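Local structure of pyrrolidone-carboxylate peptidase (Pyrococcus furiosus, 1X10) at residues 43-48 with 139-144; 84-89 with 101-106; 114-119 with 200-205. The protein removes N-terminal pyroglutamyl groups from polypeptides as a thiol peptidase of the C15 family, generally sparing those followed by proline. The protein carries 3 engineered substitutions. All coordinates share one frame; numbering follows the deposited sequence.

Interaction 1 of 3, residues 43-48 with 139-144; sequences VVFGKA and LYLSNY. Engineered in segment 139-144: Ser142 (natural residue Cys).
Phe45 meets Tyr144 edge to face: CD2 of Phe45 sits over the centre of the Tyr144 ring, the planes at 86° to each other. CG of Leu141 lies over one face of the Phe45 ring as a CH-pi contact, 4.2 Å from the ring centroid, though offset toward the rim. The far end of the same ring, CZ, comes to 4.0 Å from CD1 of Tyr140, completing a three-ring aromatic cluster. A phenylalanine suits this place by offering a flat face to a leucine and an edge to a tyrosine.

Tyr144 adds a polar grip. Its CG stands anti to the backbone N (chi1 180°), and the hydroxyl at the far end of the ring meets the loop before helix 47-59: Gly46 N donates to Tyr144 OH at 2.8 Å with a bent N-H...O angle of 145°. Gly46 is the N-cap residue of that helix, and its backbone angles favour a residue without CB. Ala48 CB packs 3.7 Å from Leu141 CD2 and touches the edge of the Tyr144 ring.

Tyr140 OH is bonded to Pro91 O, and Phe45 N to Asp92 OD1. Ser142, engineered in place of the catalytic cysteine, follows Leu141 and bonds through OG to His166 NE2. The helix start that carries the nucleophile position is thus held by apolar and aromatic contacts, with the hydroxyls of Tyr144 and Tyr140 tying it to two loops, at Gly46 and at Pro91.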
loop_
_atom_site.group_PDB
_atom_site.type_symbol
_atom_site.label_atom_id
_atom_site.label_comp_id
_atom_site.label_asym_id
_atom_site.label_seq_id
_atom_site.Cartn_x
_atom_site.Cartn_y
_atom_site.Cartn_z
ATOM N N VAL A 43 8.750 -7.198 25.432
ATOM C CA VAL A 43 9.294 -7.076 24.085
ATOM C C VAL A 43 10.771 -6.745 24.293
ATOM O O VAL A 43 11.237 -5.638 24.012
ATOM C CB VAL A 43 8.587 -5.952 23.290
ATOM C CG1 VAL A 43 9.169 -5.856 21.883
ATOM C CG2 VAL A 43 7.087 -6.251 23.198
ATOM N N VAL A 44 11.495 -7.739 24.798
ATOM C CA VAL A 44 12.909 -7.601 25.116
ATOM C C VAL A 44 13.634 -8.913 24.848
ATOM O O VAL A 44 13.261 -9.947 25.390
ATOM C CB VAL A 44 13.084 -7.262 26.614
ATOM C CG1 VAL A 44 14.573 -7.123 26.950
ATOM C CG2 VAL A 44 12.307 -5.991 26.958
ATOM N N PHE A 45 14.668 -8.875 24.015
ATOM C CA PHE A 45 15.418 -10.089 23.729
ATOM C C PHE A 45 16.080 -10.575 25.018
ATOM O O PHE A 45 16.507 -9.770 25.843
ATOM C CB PHE A 45 16.489 -9.830 22.668
ATOM C CG PHE A 45 15.935 -9.512 21.308
ATOM C CD1 PHE A 45 15.965 -8.212 20.810
ATOM C CD2 PHE A 45 15.391 -10.519 20.518
ATOM C CE1 PHE A 45 15.465 -7.922 19.538
ATOM C CE2 PHE A 45 14.889 -10.244 19.249
ATOM C CZ PHE A 45 14.928 -8.940 18.756
ATOM N N GLY A 46 16.168 -11.892 25.178
ATOM C CA GLY A 46 16.767 -12.454 26.376
ATOM C C GLY A 46 15.720 -12.620 27.462
ATOM O O GLY A 46 15.330 -13.738 27.797
ATOM N N LYS A 47 15.255 -11.499 28.004
ATOM C CA LYS A 47 14.245 -11.517 29.049
ATOM C C LYS A 47 13.002 -12.276 28.585
ATOM O O LYS A 47 12.429 -13.064 29.341
ATOM C CB LYS A 47 13.872 -10.085 29.433
ATOM C CG LYS A 47 12.981 -9.974 30.656
ATOM C CD LYS A 47 12.912 -8.530 31.144
ATOM C CE LYS A 47 14.301 -8.005 31.519
ATOM N NZ LYS A 47 14.279 -6.595 32.016
ATOM N N ALA A 48 12.594 -12.041 27.339
ATOM C CA ALA A 48 11.425 -12.712 26.785
ATOM C C ALA A 48 11.645 -14.221 26.782
ATOM O O ALA A 48 10.723 -14.994 27.045
ATOM C CB ALA A 48 11.155 -12.216 25.371
ATOM N N LEU A 139 11.756 -10.839 12.000
ATOM C CA LEU A 139 12.948 -11.331 12.694
ATOM C C LEU A 139 13.152 -10.525 13.975
ATOM O O LEU A 139 14.285 -10.290 14.416
ATOM C CB LEU A 139 14.184 -11.208 11.787
ATOM C CG LEU A 139 14.153 -12.059 10.511
ATOM C CD1 LEU A 139 15.408 -11.830 9.665
ATOM C CD2 LEU A 139 14.057 -13.507 10.914
ATOM N N TYR A 140 12.031 -10.117 14.565
ATOM C CA TYR A 140 12.012 -9.331 15.790
ATOM C C TYR A 140 11.551 -10.246 16.933
ATOM O O TYR A 140 11.848 -11.436 16.925
ATOM C CB TYR A 140 11.071 -8.134 15.594
ATOM C CG TYR A 140 11.109 -7.053 16.661
ATOM C CD1 TYR A 140 12.312 -6.463 17.054
ATOM C CD2 TYR A 140 9.925 -6.574 17.229
ATOM C CE1 TYR A 140 12.334 -5.418 17.981
ATOM C CE2 TYR A 140 9.936 -5.529 18.160
ATOM C CZ TYR A 140 11.142 -4.957 18.528
ATOM O OH TYR A 140 11.154 -3.926 19.441
ATOM N N LEU A 141 10.816 -9.721 17.908
ATOM C CA LEU A 141 10.404 -10.567 19.025
ATOM C C LEU A 141 9.329 -11.616 18.761
ATOM O O LEU A 141 9.330 -12.660 19.405
ATOM C CB LEU A 141 10.021 -9.702 20.225
ATOM C CG LEU A 141 11.328 -9.444 20.989
ATOM C CD1 LEU A 141 11.419 -8.027 21.458
ATOM C CD2 LEU A 141 11.446 -10.436 22.131
ATOM N N SER A 142 8.421 -11.361 17.824
ATOM C CA SER A 142 7.387 -12.351 17.532
ATOM C C SER A 142 8.035 -13.635 17.025
ATOM O O SER A 142 7.734 -14.720 17.518
ATOM C CB SER A 142 6.406 -11.815 16.490
ATOM O OG SER A 142 5.645 -10.746 17.034
ATOM N N ASN A 143 8.930 -13.507 16.047
ATOM C CA ASN A 143 9.621 -14.662 15.481
ATOM C C ASN A 143 10.495 -15.339 16.537
ATOM O O ASN A 143 10.617 -16.564 16.575
ATOM C CB ASN A 143 10.496 -14.226 14.303
ATOM C CG ASN A 143 11.317 -15.357 13.741
ATOM O OD1 ASN A 143 10.802 -16.232 13.045
ATOM N ND2 ASN A 143 12.615 -15.353 14.051
ATOM N N TYR A 144 11.104 -14.517 17.383
ATOM C CA TYR A 144 11.980 -14.967 18.460
ATOM C C TYR A 144 11.224 -15.947 19.365
ATOM O O TYR A 144 11.679 -17.069 19.602
ATOM C CB TYR A 144 12.441 -13.737 19.250
ATOM C CG TYR A 144 13.370 -13.972 20.422
ATOM C CD1 TYR A 144 14.711 -14.317 20.230
ATOM C CD2 TYR A 144 12.929 -13.753 21.728
ATOM C CE1 TYR A 144 15.594 -14.422 21.319
ATOM C CE2 TYR A 144 13.795 -13.854 22.811
ATOM C CZ TYR A 144 15.122 -14.184 22.602
ATOM O OH TYR A 144 15.970 -14.235 23.680
#

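Interaction 2 of 3, residues 84-89 with 101-106; sequences NAIDAR and EPIVPG
The carboxamide of Asn84 faces the backbone of Ile103 and Val104 and binds it through both polar atoms. OD1 accepts two N-H groups: Val104 N at 2.8 Å, in the carbonyl plane on a lone pair, and Ile103 N at 2.7 Å, tilted 29° from that plane. ND2 returns a nearly straight bond to Val104 O, 2.9 Å away and close to the amide plane. CG stands anti to the backbone N (chi1 -167°), and the amide beyond it meets the chain at Ile103 and Val104. An alanine here would probably leave the N-H groups of Ile103 and Val104 without this acceptor and Val104 O without its donor, so that this part of the loop could shift.

Ile86 and Ile103 cross at about a right angle, CG1 against CG1 at 3.7 Å; a beta-branched residue suits the extended backbone at Ile86. Ile103 also rests on Asn143 and Tyr147 of helix 141-156. At the other end from Asn84 the backbones pair directly, Ile86 N giving to Glu101 O at 2.7 Å and Glu101 N giving a longer bond back to Ile86 O. This is a single antiparallel hydrogen-bonded beta bridge, which pins together two parts of the long connection between strands 76-83 and 110-112.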
loop_
_atom_site.group_PDB
_atom_site.type_symbol
_atom_site.label_atom_id
_atom_site.label_comp_id
_atom_site.label_asym_id
_atom_site.label_seq_id
_atom_site.Cartn_x
_atom_site.Cartn_y
_atom_site.Cartn_z
ATOM N N ASN A 84 15.494 -19.284 12.594
ATOM C CA ASN A 84 16.552 -19.178 13.593
ATOM C C ASN A 84 17.458 -17.976 13.350
ATOM O O ASN A 84 18.644 -18.131 13.054
ATOM C CB ASN A 84 17.376 -20.466 13.604
ATOM C CG ASN A 84 18.286 -20.570 14.813
ATOM O OD1 ASN A 84 18.238 -19.734 15.724
ATOM N ND2 ASN A 84 19.117 -21.607 14.837
ATOM N N ALA A 85 16.899 -16.779 13.481
ATOM C CA ALA A 85 17.677 -15.569 13.264
ATOM C C ALA A 85 17.046 -14.348 13.905
ATOM O O ALA A 85 15.824 -14.263 14.064
ATOM C CB ALA A 85 17.858 -15.320 11.762
ATOM N N ILE A 86 17.901 -13.406 14.282
ATOM C CA ILE A 86 17.464 -12.153 14.869
ATOM C C ILE A 86 18.083 -11.028 14.048
ATOM O O ILE A 86 19.302 -10.978 13.871
ATOM C CB ILE A 86 17.944 -11.996 16.324
ATOM C CG1 ILE A 86 17.411 -13.143 17.181
ATOM C CG2 ILE A 86 17.472 -10.656 16.880
ATOM C CD1 ILE A 86 17.993 -13.180 18.565
ATOM N N ASP A 87 17.239 -10.146 13.529
ATOM C CA ASP A 87 17.703 -9.002 12.758
ATOM C C ASP A 87 16.633 -7.942 12.960
ATOM O O ASP A 87 15.747 -7.764 12.126
ATOM C CB ASP A 87 17.839 -9.340 11.271
ATOM C CG ASP A 87 18.815 -8.412 10.554
ATOM O OD1 ASP A 87 18.802 -8.352 9.304
ATOM O OD2 ASP A 87 19.611 -7.743 11.257
ATOM N N ALA A 88 16.725 -7.253 14.090
ATOM C CA ALA A 88 15.760 -6.227 14.466
ATOM C C ALA A 88 15.825 -4.951 13.633
ATOM O O ALA A 88 16.889 -4.350 13.492
ATOM C CB ALA A 88 15.936 -5.888 15.938
ATOM N N ARG A 89 14.678 -4.542 13.093
ATOM C CA ARG A 89 14.595 -3.321 12.297
ATOM C C ARG A 89 14.586 -2.148 13.276
ATOM O O ARG A 89 14.981 -1.032 12.936
ATOM C CB ARG A 89 13.310 -3.301 11.462
ATOM C CG ARG A 89 13.382 -2.382 10.244
ATOM C CD ARG A 89 12.019 -1.791 9.901
ATOM N NE ARG A 89 11.658 -0.725 10.833
ATOM C CZ ARG A 89 10.485 -0.102 10.850
ATOM N NH1 ARG A 89 9.539 -0.437 9.982
ATOM N NH2 ARG A 89 10.257 0.861 11.735
ATOM N N GLU A 101 22.153 -12.635 13.926
ATOM C CA GLU A 101 22.546 -13.499 15.019
ATOM C C GLU A 101 21.521 -14.618 15.147
ATOM O O GLU A 101 20.321 -14.382 15.039
ATOM C CB GLU A 101 22.592 -12.663 16.293
ATOM C CG GLU A 101 23.301 -13.281 17.457
ATOM C CD GLU A 101 23.583 -12.249 18.525
ATOM O OE1 GLU A 101 24.363 -11.313 18.239
ATOM O OE2 GLU A 101 23.017 -12.365 19.635
ATOM N N PRO A 102 21.980 -15.857 15.362
ATOM C CA PRO A 102 21.018 -16.954 15.493
ATOM C C PRO A 102 20.299 -16.869 16.835
ATOM O O PRO A 102 20.806 -16.254 17.777
ATOM C CB PRO A 102 21.898 -18.194 15.396
ATOM C CG PRO A 102 23.172 -17.735 16.053
ATOM C CD PRO A 102 23.363 -16.352 15.456
ATOM N N ILE A 103 19.118 -17.472 16.917
ATOM C CA ILE A 103 18.367 -17.473 18.171
ATOM C C ILE A 103 18.965 -18.583 19.024
ATOM O O ILE A 103 19.219 -18.402 20.218
ATOM C CB ILE A 103 16.870 -17.757 17.932
ATOM C CG1 ILE A 103 16.254 -16.622 17.107
ATOM C CG2 ILE A 103 16.146 -17.915 19.270
ATOM C CD1 ILE A 103 14.801 -16.854 16.724
ATOM N N VAL A 104 19.189 -19.735 18.401
ATOM C CA VAL A 104 19.782 -20.880 19.083
ATOM C C VAL A 104 20.907 -21.435 18.213
ATOM O O VAL A 104 20.660 -22.148 17.239
ATOM C CB VAL A 104 18.749 -22.000 19.337
ATOM C CG1 VAL A 104 19.413 -23.163 20.079
ATOM C CG2 VAL A 104 17.581 -21.460 20.153
ATOM N N PRO A 105 22.163 -21.096 18.545
ATOM C CA PRO A 105 23.300 -21.585 17.762
ATOM C C PRO A 105 23.274 -23.098 17.573
ATOM O O PRO A 105 23.049 -23.846 18.523
ATOM C CB PRO A 105 24.501 -21.119 18.581
ATOM C CG PRO A 105 24.016 -19.828 19.165
ATOM C CD PRO A 105 22.613 -20.185 19.614
ATOM N N GLY A 106 23.481 -23.543 16.339
ATOM C CA GLY A 106 23.490 -24.968 16.060
ATOM C C GLY A 106 22.130 -25.604 15.829
ATOM O O GLY A 106 22.046 -26.710 15.290
#

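Interaction 3 of 3, residues 114-119 with 200-205; sequences TLPIKK and IEVALE
The loop leading into helix 117-126 passes beside helix 189-206, with the CA atoms of Leu115 and Ala203 6.3 Å apart and those of Lys119 and Val202 7.1 Å apart. Pro116 forms the centre of an inverse gamma turn and is also the N-cap residue of helix 117-126. CG and CD of its ring do the touching: CG meets Val202 CG1 at 4.0 Å and Ala203 CA at 4.1 Å, while the ring and the valine slide past each other in opposite directions. A proline fits here because its ring restricts the backbone at the turn and presents a compact apolar surface.

Val202 CG1, anti to the backbone N (chi1 177°), touches both Pro116 CG and, at 3.9 Å, Lys119 CB. In the wider fold, helix 189-206 lies against the central mixed beta-sheet: Ile200 packs on Val3 and Val5 of strand 2-8, and Ala203 on Ile63 of strand 63-69. The contact therefore joins helix 189-206 to the start of helix 117-126 in this alpha/beta fold.

Ala203 is small enough to let the proline approach its backbone, and its CB also has a looser neighbour in Leu115 CD2 at 4.5 Å. From Leu115 the side chain reaches Ile65 of strand 63-69. Lys119 contributes its CB to the apolar patch, whereas its chain, extended beyond CG, takes NZ away to a salt bridge with Glu206.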
loop_
_atom_site.group_PDB
_atom_site.type_symbol
_atom_site.label_atom_id
_atom_site.label_comp_id
_atom_site.label_asym_id
_atom_site.label_seq_id
_atom_site.Cartn_x
_atom_site.Cartn_y
_atom_site.Cartn_z
ATOM N N THR A 114 3.265 -26.018 14.200
ATOM C CA THR A 114 2.600 -27.301 14.311
ATOM C C THR A 114 1.112 -27.127 14.616
ATOM O O THR A 114 0.423 -28.075 14.980
ATOM C CB THR A 114 3.271 -28.205 15.377
ATOM O OG1 THR A 114 3.511 -27.456 16.568
ATOM C CG2 THR A 114 4.592 -28.752 14.844
ATOM N N LEU A 115 0.625 -25.898 14.483
ATOM C CA LEU A 115 -0.794 -25.640 14.674
ATOM C C LEU A 115 -1.417 -26.033 13.340
ATOM O O LEU A 115 -0.743 -26.017 12.306
ATOM C CB LEU A 115 -1.056 -24.147 14.922
ATOM C CG LEU A 115 -0.533 -23.504 16.209
ATOM C CD1 LEU A 115 -0.869 -22.023 16.195
ATOM C CD2 LEU A 115 -1.166 -24.178 17.419
ATOM N N PRO A 116 -2.696 -26.426 13.340
ATOM C CA PRO A 116 -3.340 -26.802 12.078
ATOM C C PRO A 116 -3.719 -25.486 11.393
ATOM O O PRO A 116 -4.889 -25.106 11.348
ATOM C CB PRO A 116 -4.550 -27.608 12.543
ATOM C CG PRO A 116 -4.929 -26.901 13.831
ATOM C CD PRO A 116 -3.584 -26.669 14.491
ATOM N N ILE A 117 -2.710 -24.795 10.864
ATOM C CA ILE A 117 -2.916 -23.488 10.251
ATOM C C ILE A 117 -3.954 -23.384 9.144
ATOM O O ILE A 117 -4.705 -22.411 9.105
ATOM C CB ILE A 117 -1.574 -22.876 9.765
ATOM C CG1 ILE A 117 -1.000 -23.670 8.594
ATOM C CG2 ILE A 117 -0.571 -22.861 10.920
ATOM C CD1 ILE A 117 0.293 -23.052 8.038
ATOM N N LYS A 118 -4.016 -24.364 8.247
ATOM C CA LYS A 118 -5.010 -24.302 7.177
ATOM C C LYS A 118 -6.434 -24.458 7.720
ATOM O O LYS A 118 -7.351 -23.775 7.264
ATOM C CB LYS A 118 -4.723 -25.363 6.105
ATOM C CG LYS A 118 -3.509 -25.045 5.220
ATOM C CD LYS A 118 -3.678 -23.692 4.513
ATOM C CE LYS A 118 -2.469 -23.313 3.653
ATOM N NZ LYS A 118 -2.314 -24.165 2.441
ATOM N N LYS A 119 -6.622 -25.349 8.690
ATOM C CA LYS A 119 -7.946 -25.540 9.279
ATOM C C LYS A 119 -8.366 -24.295 10.060
ATOM O O LYS A 119 -9.538 -23.914 10.059
ATOM C CB LYS A 119 -7.957 -26.759 10.202
ATOM C CG LYS A 119 -7.855 -28.086 9.469
ATOM C CD LYS A 119 -7.997 -29.249 10.429
ATOM C CE LYS A 119 -8.015 -30.579 9.688
ATOM N NZ LYS A 119 -8.123 -31.728 10.628
ATOM N N ILE A 200 -7.662 -21.533 19.091
ATOM C CA ILE A 200 -7.527 -22.447 20.224
ATOM C C ILE A 200 -8.501 -23.620 20.075
ATOM O O ILE A 200 -8.127 -24.784 20.234
ATOM C CB ILE A 200 -7.811 -21.719 21.564
ATOM C CG1 ILE A 200 -6.772 -20.619 21.792
ATOM C CG2 ILE A 200 -7.784 -22.717 22.713
ATOM C CD1 ILE A 200 -7.076 -19.724 22.972
ATOM N N GLU A 201 -9.752 -23.305 19.761
ATOM C CA GLU A 201 -10.783 -24.321 19.583
ATOM C C GLU A 201 -10.400 -25.315 18.492
ATOM O O GLU A 201 -10.511 -26.533 18.678
ATOM C CB GLU A 201 -12.115 -23.657 19.227
ATOM C CG GLU A 201 -12.637 -22.724 20.306
ATOM C CD GLU A 201 -13.828 -21.894 19.855
ATOM O OE1 GLU A 201 -14.329 -21.103 20.679
ATOM O OE2 GLU A 201 -14.262 -22.021 18.686
ATOM N N VAL A 202 -9.938 -24.796 17.359
ATOM C CA VAL A 202 -9.541 -25.651 16.244
ATOM C C VAL A 202 -8.323 -26.506 16.613
ATOM O O VAL A 202 -8.253 -27.682 16.249
ATOM C CB VAL A 202 -9.230 -24.809 14.988
ATOM C CG1 VAL A 202 -8.744 -25.711 13.857
ATOM C CG2 VAL A 202 -10.483 -24.037 14.563
ATOM N N ALA A 203 -7.372 -25.922 17.335
ATOM C CA ALA A 203 -6.185 -26.663 17.746
ATOM C C ALA A 203 -6.610 -27.804 18.670
ATOM O O ALA A 203 -6.206 -28.956 18.483
ATOM C CB ALA A 203 -5.201 -25.740 18.465
ATOM N N LEU A 204 -7.433 -27.481 19.664
ATOM C CA LEU A 204 -7.911 -28.480 20.613
ATOM C C LEU A 204 -8.627 -29.631 19.916
ATOM O O LEU A 204 -8.373 -30.800 20.207
ATOM C CB LEU A 204 -8.853 -27.835 21.633
ATOM C CG LEU A 204 -8.204 -26.954 22.703
ATOM C CD1 LEU A 204 -9.279 -26.178 23.444
ATOM C CD2 LEU A 204 -7.401 -27.823 23.665
ATOM N N GLU A 205 -9.523 -29.301 18.994
ATOM C CA GLU A 205 -10.264 -30.319 18.262
ATOM C C GLU A 205 -9.319 -31.203 17.456
ATOM O O GLU A 205 -9.597 -32.380 17.218
ATOM C CB GLU A 205 -11.275 -29.660 17.325
ATOM C CG GLU A 205 -12.410 -28.956 18.047
ATOM C CD GLU A 205 -13.300 -28.165 17.103
ATOM O OE1 GLU A 205 -13.752 -28.740 16.089
ATOM O OE2 GLU A 205 -13.550 -26.971 17.376
#

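In the fold
Interactions 1 and 2 are neighbours, their centres about 10 Å apart, and they share a boundary: Phe45 CE2 lies 3.5 Å from Ile86 CG2, and Leu139 O is probably hydrogen-bonded to Asp87 N at 3.1 Å. Segments 84-89 and 101-106 both fall in the stretch of chain between 43-48 and 139-144. Interaction 1 contains Ser142 of the active site; the Tyr140 side chain is about 8 Å from that of His166 and about 11 Å from that of Glu79. Interaction 3 lies across the chain's centre from interaction 1, with centres about 24 Å apart, yet the Leu115 side chain is about 8 Å from that of Glu79.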